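Local coordinates for terminal oxygenase component of carbazole (Janthinobacterium sp., PDB 7BUG), which catalyses, as the terminal oxygenase of carbazole 1,9a-dioxygenase, dioxygenation at the angular and adjacent carbons of carbazole, giving an unstable cis-hydrodiol that converts to 2'-aminobiphenyl-2,3-diol, at residues T96-W99 with E100-V103; I376-Q379 with A380-S383; T112-Q115 with I116-K120; P144-R147 with D148-P151; P150-F153 with L154-D157. All coordinates share one frame; numbering follows the deposited sequence.

All five contacts are local turns or caps, but their settings differ. Interactions 1 and 3 belong to the Rieske domain, with centres about 12 Å apart, and touch where Lys120 packs against Asp101 and Gly102; interaction 1 is partly buried and held by a salt bridge, interaction 3 is a pair of surface turns held by amide, guanidinium and carbonyl groups and facing a second subunit. Interactions 4 and 5 overlap at Pro150 and Pro151 on the loop between strands 132-137 and 158-167 and are partly buried; Leu154 packs on Ala146 and Thr149. Interaction 4 pairs charges, interaction 5 an amide with a carboxylate. Interaction 2, a surface helix cap, touches none of the others.

Interaction 1. Residues T96-W99 with E100-V103. With MG (magnesium ion), chain F.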
loop_
_atom_site.group_PDB
_atom_site.type_symbol
_atom_site.label_atom_id
_atom_site.label_comp_id
_atom_site.label_asym_id
_atom_site.label_seq_id
_atom_site.Cartn_x
_atom_site.Cartn_y
_atom_site.Cartn_z
ATOM N N THR A 96 -24.310 23.229 10.648
ATOM C CA THR A 96 -23.581 24.492 10.780
ATOM C C THR A 96 -23.044 24.642 12.203
ATOM O O THR A 96 -23.832 24.526 13.181
ATOM C CB THR A 96 -24.518 25.642 10.417
ATOM O OG1 THR A 96 -24.899 25.442 9.049
ATOM C CG2 THR A 96 -23.843 26.987 10.578
ATOM N N TYR A 97 -21.753 24.947 12.302
ATOM C CA TYR A 97 -21.005 24.994 13.571
ATOM C C TYR A 97 -20.444 26.395 13.804
ATOM O O TYR A 97 -19.982 27.065 12.890
ATOM C CB TYR A 97 -19.873 23.981 13.540
ATOM C CG TYR A 97 -20.326 22.580 13.194
ATOM C CD1 TYR A 97 -20.719 21.708 14.197
ATOM C CD2 TYR A 97 -20.232 22.096 11.902
ATOM C CE1 TYR A 97 -21.064 20.403 13.922
ATOM C CE2 TYR A 97 -20.596 20.797 11.602
ATOM C CZ TYR A 97 -21.000 19.943 12.619
ATOM O OH TYR A 97 -21.261 18.637 12.274
ATOM N N ARG A 98 -20.479 26.822 15.057
ATOM C CA ARG A 98 -19.756 28.049 15.459
ATOM C C ARG A 98 -18.266 27.763 15.584
ATOM O O ARG A 98 -17.905 26.834 16.290
ATOM C CB ARG A 98 -20.337 28.575 16.766
ATOM C CG ARG A 98 -21.798 28.970 16.635
ATOM C CD ARG A 98 -22.116 29.899 17.795
ATOM N NE ARG A 98 -22.162 29.169 19.021
ATOM C CZ ARG A 98 -23.259 28.922 19.743
ATOM N NH1 ARG A 98 -24.455 29.327 19.326
ATOM N NH2 ARG A 98 -23.154 28.272 20.889
ATOM N N TRP A 99 -17.414 28.588 14.990
ATOM C CA TRP A 99 -15.962 28.493 15.196
ATOM C C TRP A 99 -15.640 28.651 16.679
ATOM O O TRP A 99 -14.674 28.054 17.134
ATOM C CB TRP A 99 -15.242 29.530 14.348
ATOM C CG TRP A 99 -15.263 29.250 12.886
ATOM C CD1 TRP A 99 -16.102 29.751 11.924
ATOM C CD2 TRP A 99 -14.349 28.354 12.204
ATOM N NE1 TRP A 99 -15.765 29.245 10.700
ATOM C CE2 TRP A 99 -14.673 28.412 10.839
ATOM C CE3 TRP A 99 -13.266 27.570 12.603
ATOM C CZ2 TRP A 99 -14.023 27.637 9.873
ATOM C CZ3 TRP A 99 -12.588 26.840 11.638
ATOM C CH2 TRP A 99 -12.910 26.935 10.288
ATOM N N GLU A 100 -16.329 29.541 17.406
ATOM C CA GLU A 100 -15.838 29.930 18.753
ATOM C C GLU A 100 -15.984 28.777 19.744
ATOM O O GLU A 100 -15.115 28.666 20.636
ATOM C CB GLU A 100 -16.621 31.160 19.243
ATOM C CG GLU A 100 -16.017 31.749 20.491
ATOM C CD GLU A 100 -16.513 31.086 21.750
ATOM O OE1 GLU A 100 -17.708 30.652 21.753
ATOM O OE2 GLU A 100 -15.726 31.031 22.727
ATOM N N ASP A 101 -17.001 27.916 19.646
ATOM C CA ASP A 101 -17.210 26.865 20.652
ATOM C C ASP A 101 -17.590 25.509 20.042
ATOM O O ASP A 101 -17.838 24.546 20.811
ATOM C CB ASP A 101 -18.279 27.265 21.663
ATOM C CG ASP A 101 -19.600 27.667 21.064
ATOM O OD1 ASP A 101 -19.878 27.363 19.885
ATOM O OD2 ASP A 101 -20.409 28.262 21.832
ATOM N N GLY A 102 -17.652 25.433 18.725
ATOM C CA GLY A 102 -17.997 24.207 17.974
ATOM C C GLY A 102 -19.449 23.791 18.050
ATOM O O GLY A 102 -19.825 22.734 17.549
ATOM N N VAL A 103 -20.309 24.598 18.651
ATOM C CA VAL A 103 -21.713 24.187 18.849
ATOM C C VAL A 103 -22.421 24.125 17.510
ATOM O O VAL A 103 -22.211 25.015 16.608
ATOM C CB VAL A 103 -22.423 25.151 19.822
ATOM C CG1 VAL A 103 -23.925 24.922 19.831
ATOM C CG2 VAL A 103 -21.830 25.027 21.220
HETATM MG MG MG F . -13.146 28.269 21.219
HETATM O O HOH W 1 -12.926 27.472 19.206
HETATM O O HOH W 2 -13.745 29.183 23.056
HETATM O O HOH W 3 -12.378 30.049 20.528
HETATM O O HOH W 4 -11.249 27.602 21.694
HETATM O O HOH W 5 -13.952 26.434 21.920
#
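One carboxylate oxygen of Asp101 serves two donors of unlike kind, the guanidinium of Arg98 and the backbone N-H of Val103. Arg98 takes the carboxylate side-on, with NE 3.0 Å from Asp101 OD1 and NH2 2.9 Å from Asp101 OD2, a salt bridge in which both oxygens are met on the syn side. The pairing is not flat: the guanidinium and carboxylate planes stand 49° apart. Two torsions bring the charges together, Asp101 placing CG between its backbone N and carbonyl carbon (chi1 54°) and Arg98 bending at chi3 (-72°). The second bond to Asp101 OD1, from Val103 N at 3.1 Å, comes from above the carboxylate plane and closes an Asx turn. Val103 also covers one face of the guanidinium, its CB 3.4 Å from Arg98 NH2. This is the turn of a beta hairpin joining strands 95-98 and 104-107 in the Rieske domain, fastened by Arg98 N to Val103 O (2.9 Å) and Gly102 N to Arg98 O (2.8 Å); Gly102 takes the positive phi that turns the chain back. Were Arg98 an alanine, the Asp101 carboxylate would probably lose its opposite charge and be left with the Val103 N-H, freer to turn. At the turn's outer edge Glu100 O binds a magnesium ion at 2.1 Å, and five waters complete six ligands. One of them donates to Trp99 O and another to Glu100 OE2, so that carboxylate acts from the second shell. On the inner side Tyr97 OH is hydrogen-bonded to Leu70 N, and the ring packs on Cys69 of the [2Fe-2S] site.

Interaction 2. Residues I376-Q379 with A380-S383; sequences IQTQ and AHVS
The carbonyl oxygen of Thr378 draws two backbone N-H groups of the following helix: Val382 N at 3.3 Å, and His381 N through a weak, strongly bent bond. Thr378 OG1 adds two weak bonds of its own, from Ala380 N at 3.2 Å and His381 N at 3.4 Å. It can face both because chi1 of 75° sets OG1 between the backbone N and the carbonyl carbon. The reciprocal bond runs from Thr378 N to His381 ND1 at 3.0 Å, the donor lying close to the imidazole plane at the ring edge. Threonine at the N-cap and histidine three residues on thus form a capping box at the start of helix 379-382, with an imidazole nitrogen as the returning acceptor. With an alanine in place of His381, the N-H of Thr378 would probably lose this acceptor, and the cap would keep just its threonine half. The Gln377 amide lies almost parallel to the imidazole, 4° between planes, with OE1 3.5 Å from His381 CG; that amide is itself fixed by Arg26, Leu49 O and Glu51. One residue further on, Ser383 N meets Gln379 O at 2.8 Å in a nearly straight bond (172°). Val382 CG2 rests 3.6 Å from Thr378 O, while Ser383 packs on Asp346 of a second subunit.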
loop_
_atom_site.group_PDB
_atom_site.type_symbol
_atom_site.label_atom_id
_atom_site.label_comp_id
_atom_site.label_asym_id
_atom_site.label_seq_id
_atom_site.Cartn_x
_atom_site.Cartn_y
_atom_site.Cartn_z
ATOM N N ILE A 376 -0.294 10.333 26.078
ATOM C CA ILE A 376 0.064 9.581 24.838
ATOM C C ILE A 376 -1.135 9.595 23.896
ATOM O O ILE A 376 -2.198 9.007 24.196
ATOM C CB ILE A 376 0.579 8.170 25.157
ATOM C CG1 ILE A 376 1.914 8.291 25.892
ATOM C CG2 ILE A 376 0.675 7.318 23.904
ATOM C CD1 ILE A 376 2.390 7.034 26.533
ATOM N N GLN A 377 -0.946 10.215 22.736
ATOM C CA GLN A 377 -2.010 10.223 21.714
ATOM C C GLN A 377 -2.182 8.816 21.172
ATOM O O GLN A 377 -1.160 8.123 20.863
ATOM C CB GLN A 377 -1.634 11.200 20.598
ATOM C CG GLN A 377 -2.624 11.198 19.454
ATOM C CD GLN A 377 -3.810 12.103 19.708
ATOM O OE1 GLN A 377 -4.093 12.458 20.864
ATOM N NE2 GLN A 377 -4.503 12.530 18.659
ATOM N N THR A 378 -3.427 8.394 21.019
ATOM C CA THR A 378 -3.728 7.032 20.521
ATOM C C THR A 378 -4.756 7.091 19.393
ATOM O O THR A 378 -5.317 8.145 19.125
ATOM C CB THR A 378 -4.291 6.140 21.641
ATOM O OG1 THR A 378 -5.638 6.551 21.866
ATOM C CG2 THR A 378 -3.489 6.219 22.918
ATOM N N GLN A 379 -4.870 5.981 18.692
ATOM C CA GLN A 379 -5.804 5.862 17.552
ATOM C C GLN A 379 -7.210 6.077 18.112
ATOM O O GLN A 379 -8.078 6.585 17.371
ATOM C CB GLN A 379 -5.594 4.538 16.798
ATOM C CG GLN A 379 -4.759 4.657 15.532
ATOM C CD GLN A 379 -5.192 5.721 14.553
ATOM O OE1 GLN A 379 -6.375 5.889 14.209
ATOM N NE2 GLN A 379 -4.208 6.443 14.061
ATOM N N ALA A 380 -7.460 5.785 19.389
ATOM C CA ALA A 380 -8.759 6.059 20.023
ATOM C C ALA A 380 -9.041 7.571 20.020
ATOM O O ALA A 380 -10.173 7.945 19.799
ATOM C CB ALA A 380 -8.830 5.485 21.432
ATOM N N HIS A 381 -8.047 8.434 20.277
ATOM C CA HIS A 381 -8.269 9.881 20.215
ATOM C C HIS A 381 -8.590 10.253 18.766
ATOM O O HIS A 381 -9.441 11.134 18.528
ATOM C CB HIS A 381 -7.036 10.637 20.684
ATOM C CG HIS A 381 -6.707 10.434 22.132
ATOM N ND1 HIS A 381 -5.673 9.590 22.574
ATOM C CD2 HIS A 381 -7.246 11.005 23.238
ATOM C CE1 HIS A 381 -5.626 9.653 23.895
ATOM N NE2 HIS A 381 -6.575 10.538 24.331
ATOM N N VAL A 382 -7.906 9.644 17.822
ATOM C CA VAL A 382 -8.039 9.999 16.388
ATOM C C VAL A 382 -9.439 9.620 15.912
ATOM O O VAL A 382 -10.076 10.439 15.204
ATOM C CB VAL A 382 -6.967 9.340 15.528
ATOM C CG1 VAL A 382 -7.187 9.673 14.074
ATOM C CG2 VAL A 382 -5.571 9.766 15.965
ATOM N N SER A 383 -9.861 8.397 16.199
ATOM C CA SER A 383 -11.211 7.911 15.798
ATOM C C SER A 383 -12.109 7.842 17.035
ATOM O O SER A 383 -12.911 8.788 17.248
ATOM C CB SER A 383 -11.104 6.605 15.095
ATOM O OG SER A 383 -10.048 6.667 14.153
#

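Interaction 3. Residues T112-Q115 with I116-K120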
loop_
_atom_site.group_PDB
_atom_site.type_symbol
_atom_site.label_atom_id
_atom_site.label_comp_id
_atom_site.label_asym_id
_atom_site.label_seq_id
_atom_site.Cartn_x
_atom_site.Cartn_y
_atom_site.Cartn_z
ATOM N N THR A 112 -35.720 22.334 12.095
ATOM C CA THR A 112 -36.476 21.790 13.244
ATOM C C THR A 112 -35.758 20.645 13.919
ATOM O O THR A 112 -36.301 20.046 14.876
ATOM C CB THR A 112 -37.892 21.365 12.866
ATOM O OG1 THR A 112 -37.879 20.171 12.047
ATOM C CG2 THR A 112 -38.624 22.466 12.159
ATOM N N SER A 113 -34.560 20.295 13.458
ATOM C CA SER A 113 -33.877 19.128 14.037
ATOM C C SER A 113 -33.707 19.248 15.544
ATOM O O SER A 113 -33.165 20.278 16.012
ATOM C CB SER A 113 -32.520 18.937 13.407
ATOM O OG SER A 113 -31.914 17.729 13.861
ATOM N N ALA A 114 -33.877 18.122 16.209
ATOM C CA ALA A 114 -33.601 17.960 17.662
ATOM C C ALA A 114 -32.093 18.017 17.914
ATOM O O ALA A 114 -31.655 18.168 19.055
ATOM C CB ALA A 114 -34.163 16.670 18.196
ATOM N N GLN A 115 -31.255 17.847 16.886
ATOM C CA GLN A 115 -29.782 17.904 17.116
ATOM C C GLN A 115 -29.293 19.347 17.376
ATOM O O GLN A 115 -28.223 19.508 17.983
ATOM C CB GLN A 115 -29.030 17.268 15.944
ATOM C CG GLN A 115 -29.278 15.796 15.694
ATOM C CD GLN A 115 -28.772 14.891 16.798
ATOM O OE1 GLN A 115 -28.261 15.342 17.816
ATOM N NE2 GLN A 115 -28.893 13.591 16.598
ATOM N N ILE A 116 -29.988 20.359 16.872
ATOM C CA ILE A 116 -29.555 21.768 16.945
ATOM C C ILE A 116 -29.418 22.176 18.411
ATOM O O ILE A 116 -30.352 21.960 19.182
ATOM C CB ILE A 116 -30.519 22.670 16.165
ATOM C CG1 ILE A 116 -30.482 22.328 14.681
ATOM C CG2 ILE A 116 -30.196 24.133 16.428
ATOM C CD1 ILE A 116 -31.669 22.845 13.934
ATOM N N GLY A 117 -28.297 22.775 18.742
ATOM C CA GLY A 117 -27.943 23.171 20.112
ATOM C C GLY A 117 -27.599 22.041 21.057
ATOM O O GLY A 117 -27.349 22.363 22.240
ATOM N N ARG A 118 -27.546 20.769 20.624
ATOM C CA ARG A 118 -27.410 19.596 21.504
ATOM C C ARG A 118 -26.159 18.767 21.130
ATOM O O ARG A 118 -26.003 17.642 21.608
ATOM C CB ARG A 118 -28.656 18.720 21.399
ATOM C CG ARG A 118 -29.918 19.345 21.997
ATOM C CD ARG A 118 -30.907 18.244 22.334
ATOM N NE ARG A 118 -32.050 18.820 23.031
ATOM C CZ ARG A 118 -33.113 19.387 22.458
ATOM N NH1 ARG A 118 -33.248 19.462 21.140
ATOM N NH2 ARG A 118 -34.066 19.882 23.235
ATOM N N GLN A 119 -25.360 19.284 20.205
ATOM C CA GLN A 119 -24.103 18.643 19.753
ATOM C C GLN A 119 -23.039 19.741 19.625
ATOM O O GLN A 119 -23.342 20.948 19.405
ATOM C CB GLN A 119 -24.263 17.926 18.408
ATOM C CG GLN A 119 -25.309 16.822 18.372
ATOM C CD GLN A 119 -25.017 15.590 19.186
ATOM O OE1 GLN A 119 -23.916 15.402 19.727
ATOM N NE2 GLN A 119 -26.011 14.731 19.284
ATOM N N LYS A 120 -21.791 19.326 19.784
ATOM C CA LYS A 120 -20.598 20.202 19.719
ATOM C C LYS A 120 -19.487 19.482 18.943
ATOM O O LYS A 120 -19.175 18.379 19.338
ATOM C CB LYS A 120 -20.176 20.502 21.157
ATOM C CG LYS A 120 -19.046 21.496 21.309
ATOM C CD LYS A 120 -18.616 21.652 22.754
ATOM C CE LYS A 120 -19.769 21.903 23.697
ATOM N NZ LYS A 120 -19.293 22.339 25.039
HETATM O O HOH W 6 -32.993 21.351 18.635
#
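Gln115 and Gln119 fold alike: each has CG anti to its carbonyl carbon and bends at chi2 (-66° and -68°), which brings the two amides together. Gln115 belongs to both of two overlapping beta turns, type I from Ser113 to Ile116 and type II from Gln115 to Arg118, in the Rieske-domain loop between strands 104-107 and 123-129, and Gln119 follows them directly. Gln119 NE2 donates to Gln115 OE1 at 2.8 Å, in the plane of its own amide but tilted from that of the acceptor; the two amide planes are 49° apart. Gln115 NE2 is used in turn by Leu355 O of a second subunit, and the same side chain packs near Trp95 of the cluster site. Backbone bonds define both turns: Ile116 N to Ser113 O at 3.3 Å, and Arg118 N to Gln115 O at 3.0 Å. Gly117, with positive phi, fills the third position of the type II turn. Ser113 OG accepts from Gln115 N at 3.1 Å, an ST turn, while also bonding to Glu357 of the second subunit. Arg118 is extended from CG to NE and runs back past the turns, so that NH1 meets Ala114 O at 2.9 Å in the guanidinium plane. A water spans the first turn, donating to Ser113 O and to Ile116 O, 2.8 Å from each.

Interaction 4. Residues P144-R147 with D148-P151; sequences PLAR and DTPP. With MXE (2-methoxyethanol), chain N.
A short 3-10 segment at residues 145-147 turns the chain so that Leu145 O receives Asp148 N at 2.9 Å. The neighbouring bond, Thr149 N to Ala146 O, is weak. Beside this turn the side chains of Arg147 and Asp148 run next to each other in the same direction and join in a salt bridge. Arg147 grips side-on, with NE 3.0 Å from Asp148 OD1 and NH2 2.9 Å from Asp148 OD2. The two oxygens are used differently: OD2 offers its syn lone pair, whereas OD1 is approached from above the carboxylate plane, which fits the 49° between guanidinium and carboxylate. Arg147 reaches this position with CG anti to the backbone N (chi1 -166°) and a bend at chi3 (61°). The carboxylate has further donors, His28 ND1 at OD1 and Trp29 N at OD2, while Arg147 NH2 also bonds to Asn27 O. These links tie the loop to strand 28-32 and the residue before it, and probably hold the buried charge of Asp148 in place. Thr149 CG2 meets Leu145 CD1 at 3.9 Å, the side chains crossing at about a right angle. A bound 2-methoxyethanol lies against the start of the segment: Ala146 N donates to its O1 at 2.9 Å, and Gln127 NE2 binds it too. The N-H of Ala146 thus goes to the ligand, while those of Arg147, Asp148 and Thr149 go to carbonyls three residues back, the pattern that defines a 3-10 turn.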
loop_
_atom_site.group_PDB
_atom_site.type_symbol
_atom_site.label_atom_id
_atom_site.label_comp_id
_atom_site.label_asym_id
_atom_site.label_seq_id
_atom_site.Cartn_x
_atom_site.Cartn_y
_atom_site.Cartn_z
ATOM N N PRO A 144 0.085 27.890 29.851
ATOM C CA PRO A 144 0.751 28.939 29.087
ATOM C C PRO A 144 1.548 28.291 27.938
ATOM O O PRO A 144 2.151 27.246 28.160
ATOM C CB PRO A 144 1.713 29.640 30.051
ATOM C CG PRO A 144 1.595 28.858 31.376
ATOM C CD PRO A 144 0.437 27.887 31.284
ATOM N N LEU A 145 1.612 28.986 26.823
ATOM C CA LEU A 145 2.449 28.575 25.673
ATOM C C LEU A 145 3.904 28.470 26.103
ATOM O O LEU A 145 4.597 27.522 25.648
ATOM C CB LEU A 145 2.270 29.600 24.558
ATOM C CG LEU A 145 3.166 29.366 23.348
ATOM C CD1 LEU A 145 2.876 28.016 22.687
ATOM C CD2 LEU A 145 3.018 30.462 22.351
ATOM N N ALA A 146 4.422 29.340 26.978
ATOM C CA ALA A 146 5.818 29.250 27.462
ATOM C C ALA A 146 6.190 27.852 27.958
ATOM O O ALA A 146 7.369 27.527 27.879
ATOM C CB ALA A 146 6.059 30.249 28.575
ATOM N N ARG A 147 5.277 27.072 28.549
ATOM C CA ARG A 147 5.579 25.725 29.064
ATOM C C ARG A 147 6.191 24.857 27.950
ATOM O O ARG A 147 7.051 24.012 28.269
ATOM C CB ARG A 147 4.351 25.029 29.610
ATOM C CG ARG A 147 4.708 23.811 30.445
ATOM C CD ARG A 147 3.601 22.840 30.592
ATOM N NE ARG A 147 3.148 22.291 29.296
ATOM C CZ ARG A 147 2.044 21.577 29.151
ATOM N NH1 ARG A 147 1.349 21.194 30.228
ATOM N NH2 ARG A 147 1.649 21.156 27.961
ATOM N N ASP A 148 5.710 25.054 26.716
ATOM C CA ASP A 148 5.993 24.134 25.583
ATOM C C ASP A 148 6.859 24.854 24.567
ATOM O O ASP A 148 6.882 24.413 23.407
ATOM C CB ASP A 148 4.694 23.638 24.952
ATOM C CG ASP A 148 3.943 22.631 25.810
ATOM O OD1 ASP A 148 4.562 22.030 26.695
ATOM O OD2 ASP A 148 2.698 22.512 25.619
ATOM N N THR A 149 7.641 25.839 24.986
ATOM C CA THR A 149 8.540 26.586 24.082
ATOM C C THR A 149 9.867 26.680 24.788
ATOM O O THR A 149 9.929 26.675 26.023
ATOM C CB THR A 149 8.020 27.971 23.682
ATOM O OG1 THR A 149 7.767 28.740 24.860
ATOM C CG2 THR A 149 6.742 27.931 22.891
ATOM N N PRO A 150 10.982 26.678 24.048
ATOM C CA PRO A 150 12.275 26.721 24.706
ATOM C C PRO A 150 12.462 28.082 25.347
ATOM O O PRO A 150 11.871 29.075 24.912
ATOM C CB PRO A 150 13.277 26.572 23.545
ATOM C CG PRO A 150 12.457 25.913 22.484
ATOM C CD PRO A 150 11.066 26.517 22.587
ATOM N N PRO A 151 13.375 28.181 26.319
ATOM C CA PRO A 151 13.697 29.496 26.881
ATOM C C PRO A 151 14.147 30.479 25.776
ATOM O O PRO A 151 14.828 30.071 24.829
ATOM C CB PRO A 151 14.852 29.210 27.853
ATOM C CG PRO A 151 14.823 27.731 28.113
ATOM C CD PRO A 151 14.189 27.103 26.882
HETATM O O1 MXE N . 3.260 31.831 27.794
HETATM C C1 MXE N . 2.263 32.827 27.663
HETATM C C2 MXE N . 0.861 32.344 27.989
HETATM O O2 MXE N . 0.190 32.102 26.755
HETATM C C3 MXE N . -0.544 30.965 26.477
#

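Interaction 5. Residues P150-F153 with L154-D157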
loop_
_atom_site.group_PDB
_atom_site.type_symbol
_atom_site.label_atom_id
_atom_site.label_comp_id
_atom_site.label_asym_id
_atom_site.label_seq_id
_atom_site.Cartn_x
_atom_site.Cartn_y
_atom_site.Cartn_z
ATOM N N PRO A 150 10.982 26.678 24.048
ATOM C CA PRO A 150 12.275 26.721 24.706
ATOM C C PRO A 150 12.462 28.082 25.347
ATOM O O PRO A 150 11.871 29.075 24.912
ATOM C CB PRO A 150 13.277 26.572 23.545
ATOM C CG PRO A 150 12.457 25.913 22.484
ATOM C CD PRO A 150 11.066 26.517 22.587
ATOM N N PRO A 151 13.375 28.181 26.319
ATOM C CA PRO A 151 13.697 29.496 26.881
ATOM C C PRO A 151 14.147 30.479 25.776
ATOM O O PRO A 151 14.828 30.071 24.829
ATOM C CB PRO A 151 14.852 29.210 27.853
ATOM C CG PRO A 151 14.823 27.731 28.113
ATOM C CD PRO A 151 14.189 27.103 26.882
ATOM N N ASN A 152 13.737 31.746 25.930
ATOM C CA ASN A 152 14.084 32.937 25.095
ATOM C C ASN A 152 13.222 33.009 23.835
ATOM O O ASN A 152 13.222 34.033 23.198
ATOM C CB ASN A 152 15.598 33.049 24.821
ATOM C CG ASN A 152 16.396 33.091 26.120
ATOM O OD1 ASN A 152 16.913 32.079 26.575
ATOM N ND2 ASN A 152 16.382 34.235 26.799
ATOM N N PHE A 153 12.523 31.939 23.424
ATOM C CA PHE A 153 11.724 31.986 22.190
ATOM C C PHE A 153 10.699 33.114 22.263
ATOM O O PHE A 153 10.506 33.813 21.247
ATOM C CB PHE A 153 11.031 30.660 21.934
ATOM C CG PHE A 153 10.204 30.644 20.676
ATOM C CD1 PHE A 153 10.828 30.511 19.452
ATOM C CD2 PHE A 153 8.827 30.811 20.703
ATOM C CE1 PHE A 153 10.095 30.517 18.276
ATOM C CE2 PHE A 153 8.097 30.843 19.530
ATOM C CZ PHE A 153 8.739 30.642 18.317
ATOM N N LEU A 154 10.092 33.320 23.441
ATOM C CA LEU A 154 9.039 34.354 23.615
ATOM C C LEU A 154 9.604 35.683 24.165
ATOM O O LEU A 154 8.796 36.567 24.503
ATOM C CB LEU A 154 7.955 33.793 24.530
ATOM C CG LEU A 154 7.200 32.581 23.982
ATOM C CD1 LEU A 154 6.247 32.029 25.038
ATOM C CD2 LEU A 154 6.449 32.909 22.704
ATOM N N ASP A 155 10.913 35.867 24.253
ATOM C CA ASP A 155 11.482 37.180 24.701
ATOM C C ASP A 155 10.841 38.298 23.874
ATOM O O ASP A 155 10.786 38.156 22.658
ATOM C CB ASP A 155 13.008 37.197 24.629
ATOM C CG ASP A 155 13.645 36.396 25.744
ATOM O OD1 ASP A 155 12.881 35.883 26.585
ATOM O OD2 ASP A 155 14.890 36.254 25.732
ATOM N N ASP A 156 10.500 39.437 24.499
ATOM C CA ASP A 156 9.897 40.597 23.803
ATOM C C ASP A 156 10.712 40.931 22.539
ATOM O O ASP A 156 10.090 41.267 21.514
ATOM C CB ASP A 156 9.808 41.816 24.733
ATOM C CG ASP A 156 9.167 43.037 24.084
ATOM O OD1 ASP A 156 8.063 42.875 23.507
ATOM O OD2 ASP A 156 9.796 44.141 24.110
ATOM N N ASP A 157 12.037 40.958 22.623
ATOM C CA ASP A 157 12.887 41.529 21.540
ATOM C C ASP A 157 13.337 40.441 20.550
ATOM O O ASP A 157 13.929 40.774 19.530
ATOM C CB ASP A 157 14.085 42.312 22.103
ATOM C CG ASP A 157 15.146 41.482 22.800
ATOM O OD1 ASP A 157 14.820 40.339 23.259
ATOM O OD2 ASP A 157 16.320 41.975 22.869
HETATM O O HOH W 7 10.754 32.910 26.450
#
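Among the polar contacts, Asn152 and Asp155 lie side by side, and Asn152 ND2 donates to Asp155 OD2 at 2.7 Å, a nearly straight bond (168°) in the amide plane that reaches the carboxylate on its syn side. The two flat groups are nonetheless almost perpendicular, 89° apart. Backbone bonds form two successive turns: Phe153 N to Pro150 O at 3.3 Å closes a type II turn, and Asp155 N to Asn152 O at 3.1 Å a type I turn. Asn152 carries the positive phi at the third position of the first turn. A water accepts from Leu154 N at 3.1 Å and, weakly, from Asn152 N.

The apolar part is small. Leu154 CD2 lies 3.7 Å from Phe153 CD2, approaching the ring obliquely. With CG anti to its backbone N (chi1 -180°), Phe153 sends its buried ring to Phe283 and Trp285 of strand 281-288, where it makes edge-to-face stacks, and to Thr299 of strand 293-303. Leu154 packs back on Ala146 and Thr149, Pro150 rests on strands 261-265 and 269-273, and the chain then runs on into strand 158-167.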